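Antitoxin epsilon (PDB 1GVN) neutralizes the cognate zeta toxin as the antitoxin of a type II toxin-antitoxin system that kills plasmid-free cells. Local coordinates at residues T8-I11 with E12-E16; S18-V21 with Y22-L26; Y61-E64 with E65-V69; S75-R78 with Y79-V83. All coordinates share one frame; numbering follows the deposited sequence.

Contact 1. Residues T8-I11 with E12-E16; sequences TFEI and EIINE
Thr8 starts the series by accepting from Glu12 N through its carbonyl O at 2.9 Å. Its hydroxyl OG1 is used elsewhere, by Thr4 O, just before the helix, and by a polar side chain of another protein's chain. The Glu12 chain bends at chi2 (-99°) and leads its carboxylate away from residues 8-11. There Glu12 OE1 comes within 2.9 Å of Glu16 OE2. So close a pair would probably be costly if both were charged. A shared proton may relieve it, or the basic side chains of the other protein's chain, one in a salt bridge with Glu16 and one in a long, weak pair with Glu12.

Phe9 swings its ring beside its own carbonyl carbon (chi1 -176°), which brings it to Ile13 one turn on. Phe9 CE1 meets Ile13 CG1 at 3.5 Å, obliquely to the ring.

The pattern is that of one continuous alpha helix, 5-31, with partners four residues apart. Ile11 and Ile14 pack on helix 63-83 and Leu58, while Thr8, Phe9, Ile11 and Ile13 also touch the chain of another protein.

Glu10 O receives Ile14 N at 2.9 Å along a fairly straight bond (166°). Ile14 CG1 packs on the same oxygen at 3.2 Å. The Glu10 carboxylate itself bonds through OE2 to His70 ND1.

Ile11 O takes Asn15 N in the same way. The two side chains run alongside each other, with Ile11 CG2 3.5 Å from Asn15 ND2. That amide nitrogen is also near Ile11 O, at too poor an angle for a bond.

Contact 2. Residues S18-V21 with Y22-L26; sequences SASV and YNRVL
Tyr22 N donates to Ser18 O at 2.8 Å, and three more backbone bonds of the same i to i+4 kind follow. Asn23, Arg24 and Val25 give their N-H groups to Ala19, Ser20 and Val21. Residues 18-26 are thus regular alpha helix, all within helix 5-31.

Arg24 folds back over the preceding turn. Its chain runs extended to CD, then bends at chi3 (-57°), which brings the guanidinium above Ser20 O and across Val21. Arg24 NH1 lies 4.2 Å from Val21 CG2. Ser20 OG and Arg24 NH2 are 4.0 Å apart, too far for a direct bond. A water joins them, 2.7 Å from Ser20 OG and 3.1 Å from Arg24 NH2, where it accepts. Ser20 OG also bonds to a polar side chain of another protein's chain. Asn23 ND2 comes within 2.9 Å of Ala19 O, but the angle is too poor for a bond. Both polar ends of that amide bond instead to the other protein's chain, consistent with a surface that meets the toxin.

Arg24 NH1 reaches Asn77 OD1 and Ser80 OG on helix 63-83, while Val21 packs on Trp73 there. Tyr22 and Val25 lie against Leu47 and Leu50 of helix 42-54.

Contact 3. Residues Y61-E64 with E65-V69; sequences YSLE and ELQAV
Ser62 and Glu65 exchange hydrogen bonds at the start of helix 63-83. Ser62 N donates to Glu65 OE1 at 2.9 Å (167°), using the anti lone pair of that oxygen. In return Glu65 N donates to Ser62 OG at 3.2 Å. Ser62 OG sits between its own N and carbonyl carbon (chi1 63°), which turns it to the first turn of the helix. Ser62 OG also lies 3.4 Å from Glu65 OE1, at best a weak bond.

This is a capping box with Ser62 as N-cap. It gives Glu65 N, in the first turn, an acceptor that no earlier turn can supply, and ties the N-cap N-H to the Glu65 carboxylate. That carboxylate, lying at the helix N-terminus, would probably be favoured in its charged form.

Apolar packing adds a hydrophobic staple, in which Tyr61 CB meets Leu66 CD2 at 3.7 Å. Val69 CG2 approaches the edge of the Tyr61 ring, 3.7 Å from Tyr61 CE2. Tyr61 OH bonds to Gln40 O of the second subunit.

The backbone bonds proper begin with Leu66 N to Ser62 O, 2.9 Å. Gln67 N to Leu63 O follows at 3.0 Å. The Gln67 side chain crosses Leu63 obliquely, its CD 4.0 Å from Leu63 CG.

Contact 4. Residues S75-R78 with Y79-V83; sequences SMNR and YSKQV
Tyr79 N donates to Ser75 O at 2.8 Å (168°), and its side chain runs alongside Met76. Met76 SD lies 4.1 Å from Tyr79 CD2 in an oblique Met-aromatic contact, 65° from the ring normal. Tyr79 also packs on Leu46 of helix 42-54 and on Ala68 of the second subunit.

Arg78 turns back along the helix. A bend at chi3 (-68°) brings one face of its guanidinium against Ser75 CA, which lies 3.4 Å above that plane, offset toward the rim. Arg78 NH2 forms a salt bridge with Glu71. Arg78 O takes a weak bond from a water that also donates to Gln82 OE1 at 2.6 Å.

Asn77 is crossed by the extended chain of Lys81, whose CE lies 3.7 Å from Asn77 OD1. Arg24 is that oxygen's main partner, while Lys81 NZ forms a salt bridge with an acidic side chain of another protein's chain. Ser80 OG is close to two carbonyls, Met76 O (2.9 Å) and Asn77 O (3.0 Å), and its single proton can serve one at a time.

Tyr79 O accepts from both Gln82 N and Val83 N, as happens where an alpha helix tightens at its C-terminal end, here that of helix 63-83.

In the fold
Contacts 1 and 2 follow in series on helix 5-31, their centres 15 Å apart. Contact 3, at the start of helix 63-83, and contact 4, near its end, have centres 21 Å apart. The two helices meet in pairs. Contact 1 packs on contact 3 (centres 11 Å apart), with Ile11 CG1 3.8 Å from Leu66 CD1. Contact 2 joins contact 4 (10 Å), where Val21 CG2 lies 3.6 Å from Asn77 CA. The second junction adds polar bonds. Contacts 1, 2 and 4 also reach the chain of another protein, consistent with zeta toxin. Contacts 3 and 4 both touch the second subunit. A sulfate, probably from the crystallisation liquor, lies about 4 Å from the Glu12 side chain.

Contact 1. Residues T8-I11 with E12-E16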
loop_
_atom_site.group_PDB
_atom_site.type_symbol
_atom_site.label_atom_id
_atom_site.label_comp_id
_atom_site.label_asym_id
_atom_site.label_seq_id
_atom_site.Cartn_x
_atom_site.Cartn_y
_atom_site.Cartn_z
ATOM N N THR A 8 -6.666 -22.335 -0.359
ATOM C CA THR A 8 -5.365 -22.740 -0.866
ATOM C C THR A 8 -5.127 -22.139 -2.246
ATOM O O THR A 8 -4.035 -21.658 -2.540
ATOM C CB THR A 8 -5.260 -24.281 -0.972
ATOM O OG1 THR A 8 -5.300 -24.853 0.339
ATOM C CG2 THR A 8 -3.962 -24.689 -1.668
ATOM N N PHE A 9 -6.152 -22.173 -3.093
ATOM C CA PHE A 9 -6.036 -21.630 -4.440
ATOM C C PHE A 9 -5.839 -20.113 -4.374
ATOM O O PHE A 9 -5.011 -19.546 -5.094
ATOM C CB PHE A 9 -7.287 -21.969 -5.261
ATOM C CG PHE A 9 -7.214 -21.517 -6.696
ATOM C CD1 PHE A 9 -7.577 -20.224 -7.054
ATOM C CD2 PHE A 9 -6.767 -22.385 -7.689
ATOM C CE1 PHE A 9 -7.499 -19.799 -8.382
ATOM C CE2 PHE A 9 -6.685 -21.970 -9.021
ATOM C CZ PHE A 9 -7.050 -20.677 -9.366
ATOM N N GLU A 10 -6.601 -19.463 -3.501
ATOM C CA GLU A 10 -6.493 -18.017 -3.335
ATOM C C GLU A 10 -5.060 -17.679 -2.926
ATOM O O GLU A 10 -4.462 -16.738 -3.439
ATOM C CB GLU A 10 -7.456 -17.536 -2.249
ATOM C CG GLU A 10 -7.688 -16.028 -2.241
ATOM C CD GLU A 10 -8.475 -15.554 -3.451
ATOM O OE1 GLU A 10 -9.049 -16.408 -4.161
ATOM O OE2 GLU A 10 -8.534 -14.328 -3.687
ATOM N N ILE A 11 -4.511 -18.459 -1.998
ATOM C CA ILE A 11 -3.150 -18.238 -1.527
ATOM C C ILE A 11 -2.119 -18.447 -2.637
ATOM O O ILE A 11 -1.139 -17.707 -2.727
ATOM C CB ILE A 11 -2.827 -19.159 -0.326
ATOM C CG1 ILE A 11 -3.646 -18.705 0.891
ATOM C CG2 ILE A 11 -1.328 -19.135 -0.026
ATOM C CD1 ILE A 11 -3.461 -19.550 2.134
ATOM N N GLU A 12 -2.340 -19.444 -3.487
ATOM C CA GLU A 12 -1.412 -19.708 -4.579
ATOM C C GLU A 12 -1.387 -18.527 -5.547
ATOM O O GLU A 12 -0.328 -18.145 -6.049
ATOM C CB GLU A 12 -1.811 -20.987 -5.322
ATOM C CG GLU A 12 -0.799 -21.437 -6.370
ATOM C CD GLU A 12 -1.177 -21.032 -7.790
ATOM O OE1 GLU A 12 -1.489 -19.843 -8.020
ATOM O OE2 GLU A 12 -1.153 -21.908 -8.684
ATOM N N ILE A 13 -2.553 -17.951 -5.810
ATOM C CA ILE A 13 -2.638 -16.810 -6.720
ATOM C C ILE A 13 -1.957 -15.599 -6.083
ATOM O O ILE A 13 -1.178 -14.905 -6.733
ATOM C CB ILE A 13 -4.111 -16.467 -7.056
ATOM C CG1 ILE A 13 -4.760 -17.634 -7.811
ATOM C CG2 ILE A 13 -4.185 -15.194 -7.899
ATOM C CD1 ILE A 13 -4.105 -17.968 -9.142
ATOM N N ILE A 14 -2.248 -15.352 -4.808
ATOM C CA ILE A 14 -1.635 -14.234 -4.099
ATOM C C ILE A 14 -0.114 -14.327 -4.169
ATOM O O ILE A 14 0.555 -13.356 -4.506
ATOM C CB ILE A 14 -2.044 -14.199 -2.607
ATOM C CG1 ILE A 14 -3.515 -13.808 -2.477
ATOM C CG2 ILE A 14 -1.153 -13.207 -1.834
ATOM C CD1 ILE A 14 -4.057 -13.948 -1.078
ATOM N N ASN A 15 0.429 -15.497 -3.849
ATOM C CA ASN A 15 1.875 -15.670 -3.865
ATOM C C ASN A 15 2.481 -15.411 -5.235
ATOM O O ASN A 15 3.564 -14.845 -5.336
ATOM C CB ASN A 15 2.258 -17.066 -3.364
ATOM C CG ASN A 15 2.083 -17.206 -1.863
ATOM O OD1 ASN A 15 2.216 -16.229 -1.125
ATOM N ND2 ASN A 15 1.801 -18.419 -1.402
ATOM N N GLU A 16 1.787 -15.809 -6.296
ATOM C CA GLU A 16 2.310 -15.569 -7.633
ATOM C C GLU A 16 2.253 -14.087 -7.979
ATOM O O GLU A 16 3.231 -13.519 -8.466
ATOM C CB GLU A 16 1.529 -16.370 -8.677
ATOM C CG GLU A 16 1.905 -17.839 -8.729
ATOM C CD GLU A 16 1.352 -18.539 -9.962
ATOM O OE1 GLU A 16 1.531 -18.002 -11.077
ATOM O OE2 GLU A 16 0.747 -19.624 -9.816
#

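Contact 2. Residues S18-V21 with Y22-L26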
loop_
_atom_site.group_PDB
_atom_site.type_symbol
_atom_site.label_atom_id
_atom_site.label_comp_id
_atom_site.label_asym_id
_atom_site.label_seq_id
_atom_site.Cartn_x
_atom_site.Cartn_y
_atom_site.Cartn_z
ATOM N N SER A 18 1.975 -11.429 -5.897
ATOM C CA SER A 18 2.818 -10.613 -5.029
ATOM C C SER A 18 4.285 -10.670 -5.449
ATOM O O SER A 18 4.988 -9.660 -5.397
ATOM C CB SER A 18 2.670 -11.041 -3.563
ATOM O OG SER A 18 3.092 -12.374 -3.361
ATOM N N ALA A 19 4.744 -11.844 -5.873
ATOM C CA ALA A 19 6.134 -11.993 -6.306
ATOM C C ALA A 19 6.372 -11.127 -7.541
ATOM O O ALA A 19 7.434 -10.519 -7.703
ATOM C CB ALA A 19 6.436 -13.458 -6.620
ATOM N N SER A 20 5.372 -11.074 -8.412
ATOM C CA SER A 20 5.458 -10.280 -9.629
ATOM C C SER A 20 5.594 -8.791 -9.301
ATOM O O SER A 20 6.456 -8.095 -9.845
ATOM C CB SER A 20 4.207 -10.509 -10.481
ATOM O OG SER A 20 4.212 -9.683 -11.626
ATOM N N VAL A 21 4.741 -8.315 -8.402
ATOM C CA VAL A 21 4.740 -6.908 -8.004
ATOM C C VAL A 21 5.996 -6.557 -7.205
ATOM O O VAL A 21 6.648 -5.539 -7.460
ATOM C CB VAL A 21 3.476 -6.590 -7.160
ATOM C CG1 VAL A 21 3.509 -5.154 -6.664
ATOM C CG2 VAL A 21 2.224 -6.825 -8.005
ATOM N N TYR A 22 6.338 -7.401 -6.238
ATOM C CA TYR A 22 7.514 -7.147 -5.419
ATOM C C TYR A 22 8.769 -7.129 -6.292
ATOM O O TYR A 22 9.600 -6.225 -6.187
ATOM C CB TYR A 22 7.667 -8.228 -4.353
ATOM C CG TYR A 22 8.821 -7.967 -3.423
ATOM C CD1 TYR A 22 8.689 -7.091 -2.343
ATOM C CD2 TYR A 22 10.062 -8.565 -3.641
ATOM C CE1 TYR A 22 9.775 -6.816 -1.498
ATOM C CE2 TYR A 22 11.147 -8.297 -2.809
ATOM C CZ TYR A 22 10.998 -7.424 -1.742
ATOM O OH TYR A 22 12.072 -7.168 -0.924
ATOM N N ASN A 23 8.900 -8.133 -7.154
ATOM C CA ASN A 23 10.064 -8.216 -8.028
ATOM C C ASN A 23 10.206 -7.012 -8.944
ATOM O O ASN A 23 11.313 -6.549 -9.180
ATOM C CB ASN A 23 10.038 -9.511 -8.846
ATOM C CG ASN A 23 10.384 -10.726 -8.006
ATOM O OD1 ASN A 23 11.133 -10.617 -7.038
ATOM N ND2 ASN A 23 9.852 -11.890 -8.375
ATOM N N ARG A 24 9.088 -6.499 -9.449
ATOM C CA ARG A 24 9.122 -5.321 -10.311
ATOM C C ARG A 24 9.727 -4.168 -9.519
ATOM O O ARG A 24 10.623 -3.470 -9.992
ATOM C CB ARG A 24 7.703 -4.944 -10.758
ATOM C CG ARG A 24 7.611 -3.641 -11.554
ATOM C CD ARG A 24 6.158 -3.307 -11.889
ATOM N NE ARG A 24 5.526 -4.396 -12.628
ATOM C CZ ARG A 24 4.381 -4.979 -12.278
ATOM N NH1 ARG A 24 3.726 -4.581 -11.195
ATOM N NH2 ARG A 24 3.902 -5.982 -13.001
ATOM N N VAL A 25 9.229 -3.971 -8.304
ATOM C CA VAL A 25 9.717 -2.901 -7.449
ATOM C C VAL A 25 11.175 -3.107 -7.048
ATOM O O VAL A 25 11.976 -2.167 -7.097
ATOM C CB VAL A 25 8.849 -2.771 -6.182
ATOM C CG1 VAL A 25 9.391 -1.659 -5.289
ATOM C CG2 VAL A 25 7.409 -2.468 -6.577
ATOM N N LEU A 26 11.523 -4.325 -6.645
ATOM C CA LEU A 26 12.901 -4.617 -6.259
ATOM C C LEU A 26 13.837 -4.336 -7.433
ATOM O O LEU A 26 14.864 -3.674 -7.273
ATOM C CB LEU A 26 13.052 -6.084 -5.838
ATOM C CG LEU A 26 14.489 -6.495 -5.470
ATOM C CD1 LEU A 26 14.979 -5.706 -4.249
ATOM C CD2 LEU A 26 14.530 -7.989 -5.184
HETATM O O HOH W 1 2.030 -8.416 -12.527
#

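Contact 3. Residues Y61-E64 with E65-V69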
loop_
_atom_site.group_PDB
_atom_site.type_symbol
_atom_site.label_atom_id
_atom_site.label_comp_id
_atom_site.label_asym_id
_atom_site.label_seq_id
_atom_site.Cartn_x
_atom_site.Cartn_y
_atom_site.Cartn_z
ATOM N N TYR A 61 -5.324 -16.650 7.722
ATOM C CA TYR A 61 -6.415 -15.795 7.259
ATOM C C TYR A 61 -7.671 -16.506 6.781
ATOM O O TYR A 61 -7.615 -17.612 6.245
ATOM C CB TYR A 61 -5.928 -14.889 6.122
ATOM C CG TYR A 61 -5.064 -13.724 6.547
ATOM C CD1 TYR A 61 -4.742 -13.512 7.890
ATOM C CD2 TYR A 61 -4.585 -12.816 5.605
ATOM C CE1 TYR A 61 -3.966 -12.422 8.280
ATOM C CE2 TYR A 61 -3.811 -11.727 5.986
ATOM C CZ TYR A 61 -3.505 -11.535 7.324
ATOM O OH TYR A 61 -2.740 -10.452 7.700
ATOM N N SER A 62 -8.807 -15.844 6.973
ATOM C CA SER A 62 -10.087 -16.371 6.529
ATOM C C SER A 62 -10.126 -16.131 5.025
ATOM O O SER A 62 -9.282 -15.412 4.485
ATOM C CB SER A 62 -11.236 -15.615 7.195
ATOM O OG SER A 62 -11.228 -14.244 6.815
ATOM N N LEU A 63 -11.104 -16.722 4.352
ATOM C CA LEU A 63 -11.227 -16.550 2.915
ATOM C C LEU A 63 -11.454 -15.080 2.578
ATOM O O LEU A 63 -10.930 -14.578 1.589
ATOM C CB LEU A 63 -12.383 -17.389 2.375
ATOM C CG LEU A 63 -12.712 -17.191 0.893
ATOM C CD1 LEU A 63 -11.501 -17.546 0.041
ATOM C CD2 LEU A 63 -13.906 -18.058 0.517
ATOM N N GLU A 64 -12.235 -14.396 3.410
ATOM C CA GLU A 64 -12.522 -12.984 3.192
ATOM C C GLU A 64 -11.248 -12.155 3.323
ATOM O O GLU A 64 -11.018 -11.230 2.549
ATOM C CB GLU A 64 -13.564 -12.485 4.198
ATOM C CG GLU A 64 -14.965 -13.072 4.009
ATOM C CD GLU A 64 -15.024 -14.579 4.230
ATOM O OE1 GLU A 64 -14.618 -15.045 5.322
ATOM O OE2 GLU A 64 -15.484 -15.297 3.314
ATOM N N GLU A 65 -10.427 -12.483 4.312
ATOM C CA GLU A 65 -9.186 -11.750 4.510
ATOM C C GLU A 65 -8.232 -12.010 3.346
ATOM O O GLU A 65 -7.478 -11.127 2.948
ATOM C CB GLU A 65 -8.532 -12.157 5.833
ATOM C CG GLU A 65 -9.312 -11.712 7.061
ATOM C CD GLU A 65 -8.657 -12.154 8.356
ATOM O OE1 GLU A 65 -8.349 -13.360 8.482
ATOM O OE2 GLU A 65 -8.453 -11.304 9.248
ATOM N N LEU A 66 -8.275 -13.221 2.794
ATOM C CA LEU A 66 -7.411 -13.566 1.670
ATOM C C LEU A 66 -7.826 -12.809 0.411
ATOM O O LEU A 66 -6.978 -12.388 -0.383
ATOM C CB LEU A 66 -7.454 -15.073 1.404
ATOM C CG LEU A 66 -6.800 -15.957 2.470
ATOM C CD1 LEU A 66 -7.018 -17.415 2.124
ATOM C CD2 LEU A 66 -5.305 -15.645 2.560
ATOM N N GLN A 67 -9.131 -12.628 0.232
ATOM C CA GLN A 67 -9.636 -11.924 -0.934
ATOM C C GLN A 67 -9.243 -10.453 -0.834
ATOM O O GLN A 67 -8.990 -9.799 -1.847
ATOM C CB GLN A 67 -11.156 -12.092 -1.028
ATOM C CG GLN A 67 -11.583 -13.557 -1.132
ATOM C CD GLN A 67 -13.089 -13.740 -1.078
ATOM O OE1 GLN A 67 -13.762 -13.168 -0.222
ATOM N NE2 GLN A 67 -13.620 -14.548 -1.986
ATOM N N ALA A 68 -9.178 -9.941 0.390
ATOM C CA ALA A 68 -8.769 -8.559 0.604
ATOM C C ALA A 68 -7.282 -8.459 0.268
ATOM O O ALA A 68 -6.855 -7.523 -0.401
ATOM C CB ALA A 68 -9.007 -8.150 2.049
ATOM N N VAL A 69 -6.497 -9.431 0.727
ATOM C CA VAL A 69 -5.064 -9.430 0.444
ATOM C C VAL A 69 -4.854 -9.501 -1.059
ATOM O O VAL A 69 -3.980 -8.834 -1.607
ATOM C CB VAL A 69 -4.349 -10.633 1.096
ATOM C CG1 VAL A 69 -2.921 -10.742 0.568
ATOM C CG2 VAL A 69 -4.322 -10.459 2.601
#

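Contact 4. Residues S75-R78 with Y79-V83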
loop_
_atom_site.group_PDB
_atom_site.type_symbol
_atom_site.label_atom_id
_atom_site.label_comp_id
_atom_site.label_asym_id
_atom_site.label_seq_id
_atom_site.Cartn_x
_atom_site.Cartn_y
_atom_site.Cartn_z
ATOM N N SER A 75 -4.099 -3.896 -6.471
ATOM C CA SER A 75 -3.931 -2.444 -6.437
ATOM C C SER A 75 -2.468 -2.030 -6.491
ATOM O O SER A 75 -2.130 -1.048 -7.151
ATOM C CB SER A 75 -4.597 -1.824 -5.200
ATOM O OG SER A 75 -3.960 -2.224 -4.001
ATOM N N MET A 76 -1.600 -2.759 -5.797
ATOM C CA MET A 76 -0.176 -2.425 -5.820
ATOM C C MET A 76 0.414 -2.768 -7.183
ATOM O O MET A 76 1.415 -2.182 -7.603
ATOM C CB MET A 76 0.575 -3.164 -4.705
ATOM C CG MET A 76 0.332 -2.567 -3.320
ATOM S SD MET A 76 0.833 -0.816 -3.253
ATOM C CE MET A 76 1.203 -0.617 -1.527
ATOM N N ASN A 77 -0.203 -3.722 -7.876
ATOM C CA ASN A 77 0.264 -4.095 -9.205
ATOM C C ASN A 77 0.029 -2.863 -10.079
ATOM O O ASN A 77 0.913 -2.425 -10.821
ATOM C CB ASN A 77 -0.525 -5.300 -9.734
ATOM C CG ASN A 77 -0.006 -5.798 -11.075
ATOM O OD1 ASN A 77 1.204 -5.852 -11.306
ATOM N ND2 ASN A 77 -0.922 -6.186 -11.962
ATOM N N ARG A 78 -1.165 -2.293 -9.957
ATOM C CA ARG A 78 -1.536 -1.103 -10.716
ATOM C C ARG A 78 -0.690 0.105 -10.315
ATOM O O ARG A 78 -0.138 0.796 -11.164
ATOM C CB ARG A 78 -3.017 -0.763 -10.492
ATOM C CG ARG A 78 -4.009 -1.765 -11.089
ATOM C CD ARG A 78 -5.428 -1.209 -11.031
ATOM N NE ARG A 78 -5.947 -1.103 -9.666
ATOM C CZ ARG A 78 -6.600 -2.077 -9.033
ATOM N NH1 ARG A 78 -6.821 -3.235 -9.639
ATOM N NH2 ARG A 78 -7.040 -1.889 -7.797
ATOM N N TYR A 79 -0.598 0.353 -9.015
ATOM C CA TYR A 79 0.161 1.491 -8.507
ATOM C C TYR A 79 1.653 1.462 -8.846
ATOM O O TYR A 79 2.219 2.483 -9.237
ATOM C CB TYR A 79 -0.014 1.600 -6.990
ATOM C CG TYR A 79 0.772 2.739 -6.380
ATOM C CD1 TYR A 79 0.472 4.067 -6.686
ATOM C CD2 TYR A 79 1.842 2.486 -5.522
ATOM C CE1 TYR A 79 1.227 5.115 -6.155
ATOM C CE2 TYR A 79 2.599 3.518 -4.989
ATOM C CZ TYR A 79 2.291 4.826 -5.310
ATOM O OH TYR A 79 3.081 5.832 -4.823
ATOM N N SER A 80 2.289 0.303 -8.699
ATOM C CA SER A 80 3.716 0.192 -8.988
ATOM C C SER A 80 4.022 0.563 -10.439
ATOM O O SER A 80 5.017 1.237 -10.718
ATOM C CB SER A 80 4.225 -1.226 -8.692
ATOM O OG SER A 80 3.576 -2.193 -9.493
ATOM N N LYS A 81 3.165 0.130 -11.358
ATOM C CA LYS A 81 3.368 0.430 -12.768
ATOM C C LYS A 81 3.382 1.934 -13.028
ATOM O O LYS A 81 3.996 2.393 -13.990
ATOM C CB LYS A 81 2.279 -0.231 -13.615
ATOM C CG LYS A 81 2.302 -1.744 -13.577
ATOM C CD LYS A 81 1.231 -2.332 -14.488
ATOM C CE LYS A 81 1.244 -3.849 -14.446
ATOM N NZ LYS A 81 0.168 -4.428 -15.295
ATOM N N GLN A 82 2.715 2.698 -12.166
ATOM C CA GLN A 82 2.655 4.149 -12.319
ATOM C C GLN A 82 3.862 4.872 -11.714
ATOM O O GLN A 82 4.481 5.708 -12.367
ATOM C CB GLN A 82 1.373 4.708 -11.679
ATOM C CG GLN A 82 1.154 6.197 -11.955
ATOM C CD GLN A 82 -0.053 6.781 -11.237
ATOM O OE1 GLN A 82 -1.104 6.147 -11.141
ATOM N NE2 GLN A 82 0.090 8.010 -10.747
ATOM N N VAL A 83 4.191 4.555 -10.467
ATOM C CA VAL A 83 5.306 5.214 -9.792
ATOM C C VAL A 83 6.687 4.915 -10.351
ATOM O O VAL A 83 7.591 5.745 -10.247
ATOM C CB VAL A 83 5.328 4.883 -8.297
ATOM C CG1 VAL A 83 4.165 5.546 -7.617
ATOM C CG2 VAL A 83 5.282 3.381 -8.093
HETATM O O HOH W 2 -1.789 3.697 -10.625
#